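Long-range contacts in interferon gamma receptor 1 (PDB 4EQ3), which probably binds interferon gamma as the ligand-binding alpha chain of a membrane cytokine receptor, of which this chain is the extracellular part: residues 109-114 with 126-132; 80-84 with 94-98. All blocks are in the same frame, centred on the assembly; numbering follows the deposited sequence.

The chain consists of two beta-sandwich domains of the fibronectin type III kind joined in series, the tandem arrangement of class II cytokine receptors, and each contact sits in one of them. Contact 2 comes first along the chain and pairs strands 81-88 and 91-97, the hairpin at one edge of the four-stranded sheet of the N-terminal domain. Contact 1 follows and opens the C-terminal domain, at the end of hairpin 113-119/122-128 in its three-stranded sheet. Their centres lie 32 Å apart and their nearest atoms about 15 Å, without touching. Contact 1 faces the domain junction, since I109 and F132 pack on F24 of the N-terminal domain; contact 2 lies farther out.

Contact 1. Residues 109-114 with 126-132; sequences IGPPKL and DVYHPEF
Residues 109-112 run as extended loop into strand 113-119, antiparallel to strand 122-128, whose end passes into a type I turn from H129 to F132 (F132 N to H129 O, 3.0 Å). K113 and Y128 form a hydrogen-bonded pair (K113 N to Y128 O 2.8 Å, Y128 N to K113 O 3.1 Å); L114 and V127 form the next, non-hydrogen-bonded pair, CA atoms 4.5 Å apart. Beyond the strands the H129 ring (chi1 -90°, chi2 89°) replaces backbone pairing: NE2 donates to G110 O at 2.6 Å, and P112 CA lies over one ring face, 3.7 Å from its centroid, a CH-pi contact. ND1 is held by Y150. Two waters link P111 O to E131, at OE2 and OE1. P112 CB meets V127 CG2 at 3.6 Å, and I109 CG2 meets F132 CZ at 4.1 Å; L114 and P112 face strand 186-196. This is the open end of an antiparallel beta hairpin, at the entrance to the C-terminal fibronectin type III sandwich.

Contact 2. Residues 80-84 with 94-98; sequences YWFRI and QYVET
The segments form an antiparallel beta hairpin, strands 81-88 and 91-97, at the edge of a fibronectin type III sheet in the N-terminal domain. Both backbones are extended. R83 and E97 are a non-hydrogen-bonded pair, CA atoms 4.2 Å apart; I84 and V96 are the adjacent hydrogen-bonded pair, CA atoms 5.5 Å apart. I84 N donates to V96 O and V96 N to I84 O, each at 3.0 Å. At the other end T98 N donates to F82 O at 2.8 Å, but F82 N is satisfied by a side chain: T98, with chi1 p (62°), brings OG1 to 3.2 Å from it. At the intervening positions, whose amides point away from the partner strand, CA-H...O contacts form instead, such as R83 CA to V96 O at 3.1 Å. W81 and R83 turn their backbones to strand 40-46, bonding to K46 and E44.

I84 and T98 are buried against T17 and L28 inside the sandwich, while V96, partly exposed, touches T17 at its margin. On the other face, R83 (chi1 p, then fully extended) reaches across to Y95. Its charge is paired with E44, which makes a salt bridge to NE, while Y53 adds a cation-pi contact and also accounts for E97 OE2. The R83 guanidinium lies flat on the Y95 ring, planes at 3° and centres 4.2 Å apart, with R83 NE 3.4 Å from Y95 CD2.

Contact 1. Residues 109-114 with 126-132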
# COMPACT_ATOMS: atom_id res chain seq x y z
N ILE A 109 1.14 -0.47 -4.12
CA ILE A 109 2.35 -0.18 -3.38
C ILE A 109 3.00 1.08 -3.96
O ILE A 109 3.45 1.09 -5.12
CB ILE A 109 3.33 -1.36 -3.40
CG1 ILE A 109 2.69 -2.58 -2.72
CG2 ILE A 109 4.65 -1.00 -2.72
CD1 ILE A 109 2.42 -2.38 -1.25
N GLY A 110 3.01 2.15 -3.17
CA GLY A 110 3.57 3.42 -3.59
C GLY A 110 5.09 3.42 -3.70
O GLY A 110 5.76 2.46 -3.32
N PRO A 111 5.66 4.52 -4.20
CA PRO A 111 7.12 4.54 -4.34
C PRO A 111 7.81 4.39 -2.99
O PRO A 111 7.30 4.87 -1.97
CB PRO A 111 7.40 5.90 -4.96
CG PRO A 111 6.19 6.74 -4.70
CD PRO A 111 5.03 5.78 -4.64
N PRO A 112 8.96 3.71 -2.97
CA PRO A 112 9.72 3.60 -1.72
C PRO A 112 10.51 4.88 -1.46
O PRO A 112 10.75 5.66 -2.38
CB PRO A 112 10.69 2.46 -2.01
CG PRO A 112 10.89 2.51 -3.48
CD PRO A 112 9.57 2.92 -4.06
N LYS A 113 10.91 5.08 -0.21
CA LYS A 113 11.82 6.15 0.14
C LYS A 113 13.23 5.68 -0.19
O LYS A 113 13.62 4.57 0.18
CB LYS A 113 11.68 6.47 1.63
CG LYS A 113 12.51 7.65 2.10
CD LYS A 113 12.10 8.93 1.39
CE LYS A 113 12.94 10.12 1.88
NZ LYS A 113 12.59 11.40 1.17
N LEU A 114 13.99 6.50 -0.91
CA LEU A 114 15.30 6.07 -1.36
C LEU A 114 16.37 7.10 -1.04
O LEU A 114 16.27 8.24 -1.48
CB LEU A 114 15.27 5.82 -2.87
CG LEU A 114 16.49 5.14 -3.51
CD1 LEU A 114 16.12 4.44 -4.81
CD2 LEU A 114 17.65 6.10 -3.73
N ASP A 126 20.02 3.13 0.03
CA ASP A 126 19.16 2.71 1.12
C ASP A 126 17.73 2.88 0.65
O ASP A 126 17.34 3.94 0.16
CB ASP A 126 19.41 3.54 2.38
CG ASP A 126 20.76 3.22 3.03
OD1 ASP A 126 20.89 2.12 3.63
OD2 ASP A 126 21.67 4.07 2.95
N VAL A 127 16.94 1.82 0.80
CA VAL A 127 15.57 1.86 0.32
C VAL A 127 14.64 1.18 1.31
O VAL A 127 14.99 0.14 1.87
CB VAL A 127 15.47 1.21 -1.07
CG1 VAL A 127 15.96 -0.24 -1.00
CG2 VAL A 127 14.05 1.29 -1.61
N TYR A 128 13.48 1.79 1.55
CA TYR A 128 12.45 1.20 2.39
C TYR A 128 11.13 1.96 2.27
O TYR A 128 11.06 3.00 1.60
CB TYR A 128 12.91 1.15 3.85
CG TYR A 128 12.74 2.46 4.60
CD1 TYR A 128 13.33 3.63 4.15
CD2 TYR A 128 12.01 2.50 5.79
CE1 TYR A 128 13.19 4.82 4.85
CE2 TYR A 128 11.86 3.69 6.49
CZ TYR A 128 12.45 4.84 6.01
OH TYR A 128 12.30 6.02 6.71
N HIS A 129 10.09 1.44 2.91
CA HIS A 129 8.76 2.06 2.93
C HIS A 129 8.37 2.40 4.35
O HIS A 129 7.86 1.53 5.07
CB HIS A 129 7.72 1.07 2.41
CG HIS A 129 7.50 1.13 0.93
ND1 HIS A 129 8.24 0.39 0.04
CD2 HIS A 129 6.61 1.84 0.20
CE1 HIS A 129 7.82 0.64 -1.19
NE2 HIS A 129 6.83 1.51 -1.12
N PRO A 130 8.56 3.67 4.77
CA PRO A 130 8.23 4.05 6.15
C PRO A 130 6.76 3.79 6.48
O PRO A 130 6.40 3.57 7.64
CB PRO A 130 8.52 5.56 6.18
CG PRO A 130 8.50 5.99 4.76
CD PRO A 130 9.03 4.82 3.98
N GLU A 131 5.88 3.80 5.49
CA GLU A 131 4.47 3.56 5.69
C GLU A 131 4.09 2.15 6.06
O GLU A 131 3.08 1.93 6.59
CB GLU A 131 3.71 3.93 4.46
CG GLU A 131 4.09 5.22 3.91
CD GLU A 131 5.02 5.10 2.70
OE1 GLU A 131 4.81 5.95 1.83
OE2 GLU A 131 5.92 4.22 2.61
N PHE A 132 4.92 1.20 5.74
CA PHE A 132 4.54 -0.19 6.02
C PHE A 132 4.34 -0.38 7.52
O PHE A 132 5.11 0.11 8.33
CB PHE A 132 5.58 -1.18 5.49
CG PHE A 132 5.59 -1.31 3.99
CD1 PHE A 132 4.64 -0.67 3.21
CD2 PHE A 132 6.56 -2.08 3.35
CE1 PHE A 132 4.65 -0.78 1.84
CE2 PHE A 132 6.58 -2.19 1.98
CZ PHE A 132 5.63 -1.55 1.22
O HOH W 1 7.66 5.06 0.45
O HOH W 2 4.86 5.24 -1.01

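Contact 2. Residues 80-84 with 94-98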
# COMPACT_ATOMS: atom_id res chain seq x y z
N TYR A 80 -12.54 -10.27 0.00
CA TYR A 80 -13.35 -9.64 1.03
C TYR A 80 -14.45 -8.85 0.33
O TYR A 80 -14.25 -8.35 -0.78
CB TYR A 80 -12.53 -8.66 1.87
CG TYR A 80 -11.55 -9.27 2.86
CD1 TYR A 80 -11.92 -9.50 4.18
CD2 TYR A 80 -10.25 -9.58 2.48
CE1 TYR A 80 -11.01 -10.04 5.10
CE2 TYR A 80 -9.34 -10.12 3.39
CZ TYR A 80 -9.73 -10.34 4.69
OH TYR A 80 -8.83 -10.88 5.57
N TRP A 81 -15.61 -8.76 0.96
CA TRP A 81 -16.62 -7.82 0.54
C TRP A 81 -16.94 -6.91 1.72
O TRP A 81 -16.76 -7.30 2.88
CB TRP A 81 -17.88 -8.55 0.06
CG TRP A 81 -17.75 -9.11 -1.32
CD1 TRP A 81 -18.15 -8.53 -2.49
CD2 TRP A 81 -17.15 -10.35 -1.68
NE1 TRP A 81 -17.84 -9.34 -3.55
CE2 TRP A 81 -17.23 -10.47 -3.08
CE3 TRP A 81 -16.54 -11.38 -0.95
CZ2 TRP A 81 -16.73 -11.58 -3.76
CZ3 TRP A 81 -16.06 -12.48 -1.63
CH2 TRP A 81 -16.15 -12.57 -3.02
N PHE A 82 -17.37 -5.69 1.42
CA PHE A 82 -17.79 -4.77 2.48
C PHE A 82 -19.13 -4.17 2.10
O PHE A 82 -19.49 -4.14 0.92
CB PHE A 82 -16.75 -3.66 2.71
CG PHE A 82 -15.35 -4.16 2.85
CD1 PHE A 82 -14.51 -4.20 1.75
CD2 PHE A 82 -14.87 -4.61 4.07
CE1 PHE A 82 -13.20 -4.66 1.86
CE2 PHE A 82 -13.58 -5.07 4.20
CZ PHE A 82 -12.74 -5.10 3.09
N ARG A 83 -19.88 -3.69 3.08
CA ARG A 83 -21.17 -3.07 2.78
C ARG A 83 -21.54 -2.02 3.82
O ARG A 83 -21.09 -2.07 4.96
CB ARG A 83 -22.28 -4.13 2.66
CG ARG A 83 -22.70 -4.78 3.97
CD ARG A 83 -23.78 -5.83 3.70
NE ARG A 83 -24.26 -6.52 4.90
CZ ARG A 83 -25.18 -7.48 4.87
NH1 ARG A 83 -25.71 -7.85 3.71
NH2 ARG A 83 -25.58 -8.07 5.99
N ILE A 84 -22.35 -1.05 3.41
CA ILE A 84 -22.68 0.04 4.30
C ILE A 84 -24.16 0.36 4.21
O ILE A 84 -24.71 0.42 3.13
CB ILE A 84 -21.93 1.33 3.92
CG1 ILE A 84 -20.45 1.03 3.63
CG2 ILE A 84 -22.10 2.38 5.02
CD1 ILE A 84 -20.02 1.39 2.23
N GLN A 94 -31.16 0.10 3.19
CA GLN A 94 -30.64 -1.24 3.00
C GLN A 94 -29.14 -1.08 2.81
O GLN A 94 -28.65 0.05 2.64
CB GLN A 94 -31.27 -1.90 1.78
CG GLN A 94 -32.79 -1.89 1.77
CD GLN A 94 -33.41 -2.84 2.80
OE1 GLN A 94 -32.73 -3.35 3.69
NE2 GLN A 94 -34.71 -3.08 2.67
N TYR A 95 -28.41 -2.18 2.83
CA TYR A 95 -26.97 -2.15 2.65
C TYR A 95 -26.62 -2.04 1.18
O TYR A 95 -27.34 -2.53 0.33
CB TYR A 95 -26.34 -3.42 3.20
CG TYR A 95 -26.05 -3.41 4.67
CD1 TYR A 95 -25.09 -2.57 5.22
CD2 TYR A 95 -26.71 -4.28 5.52
CE1 TYR A 95 -24.81 -2.58 6.57
CE2 TYR A 95 -26.45 -4.30 6.87
CZ TYR A 95 -25.50 -3.45 7.39
OH TYR A 95 -25.24 -3.48 8.73
N VAL A 96 -25.51 -1.38 0.89
CA VAL A 96 -24.97 -1.39 -0.46
C VAL A 96 -23.60 -2.02 -0.37
O VAL A 96 -22.82 -1.72 0.54
CB VAL A 96 -24.88 0.04 -1.04
CG1 VAL A 96 -24.11 0.94 -0.10
CG2 VAL A 96 -24.22 0.01 -2.42
N GLU A 97 -23.31 -2.91 -1.32
CA GLU A 97 -22.12 -3.75 -1.28
C GLU A 97 -21.02 -3.20 -2.19
O GLU A 97 -21.30 -2.63 -3.25
CB GLU A 97 -22.51 -5.17 -1.72
CG GLU A 97 -21.45 -6.22 -1.47
CD GLU A 97 -22.01 -7.63 -1.66
OE1 GLU A 97 -22.04 -8.12 -2.82
OE2 GLU A 97 -22.42 -8.24 -0.65
N THR A 98 -19.76 -3.39 -1.79
CA THR A 98 -18.65 -2.98 -2.64
C THR A 98 -18.33 -4.05 -3.69
O THR A 98 -18.81 -5.19 -3.60
CB THR A 98 -17.36 -2.72 -1.82
OG1 THR A 98 -16.95 -3.93 -1.17
CG2 THR A 98 -17.57 -1.63 -0.78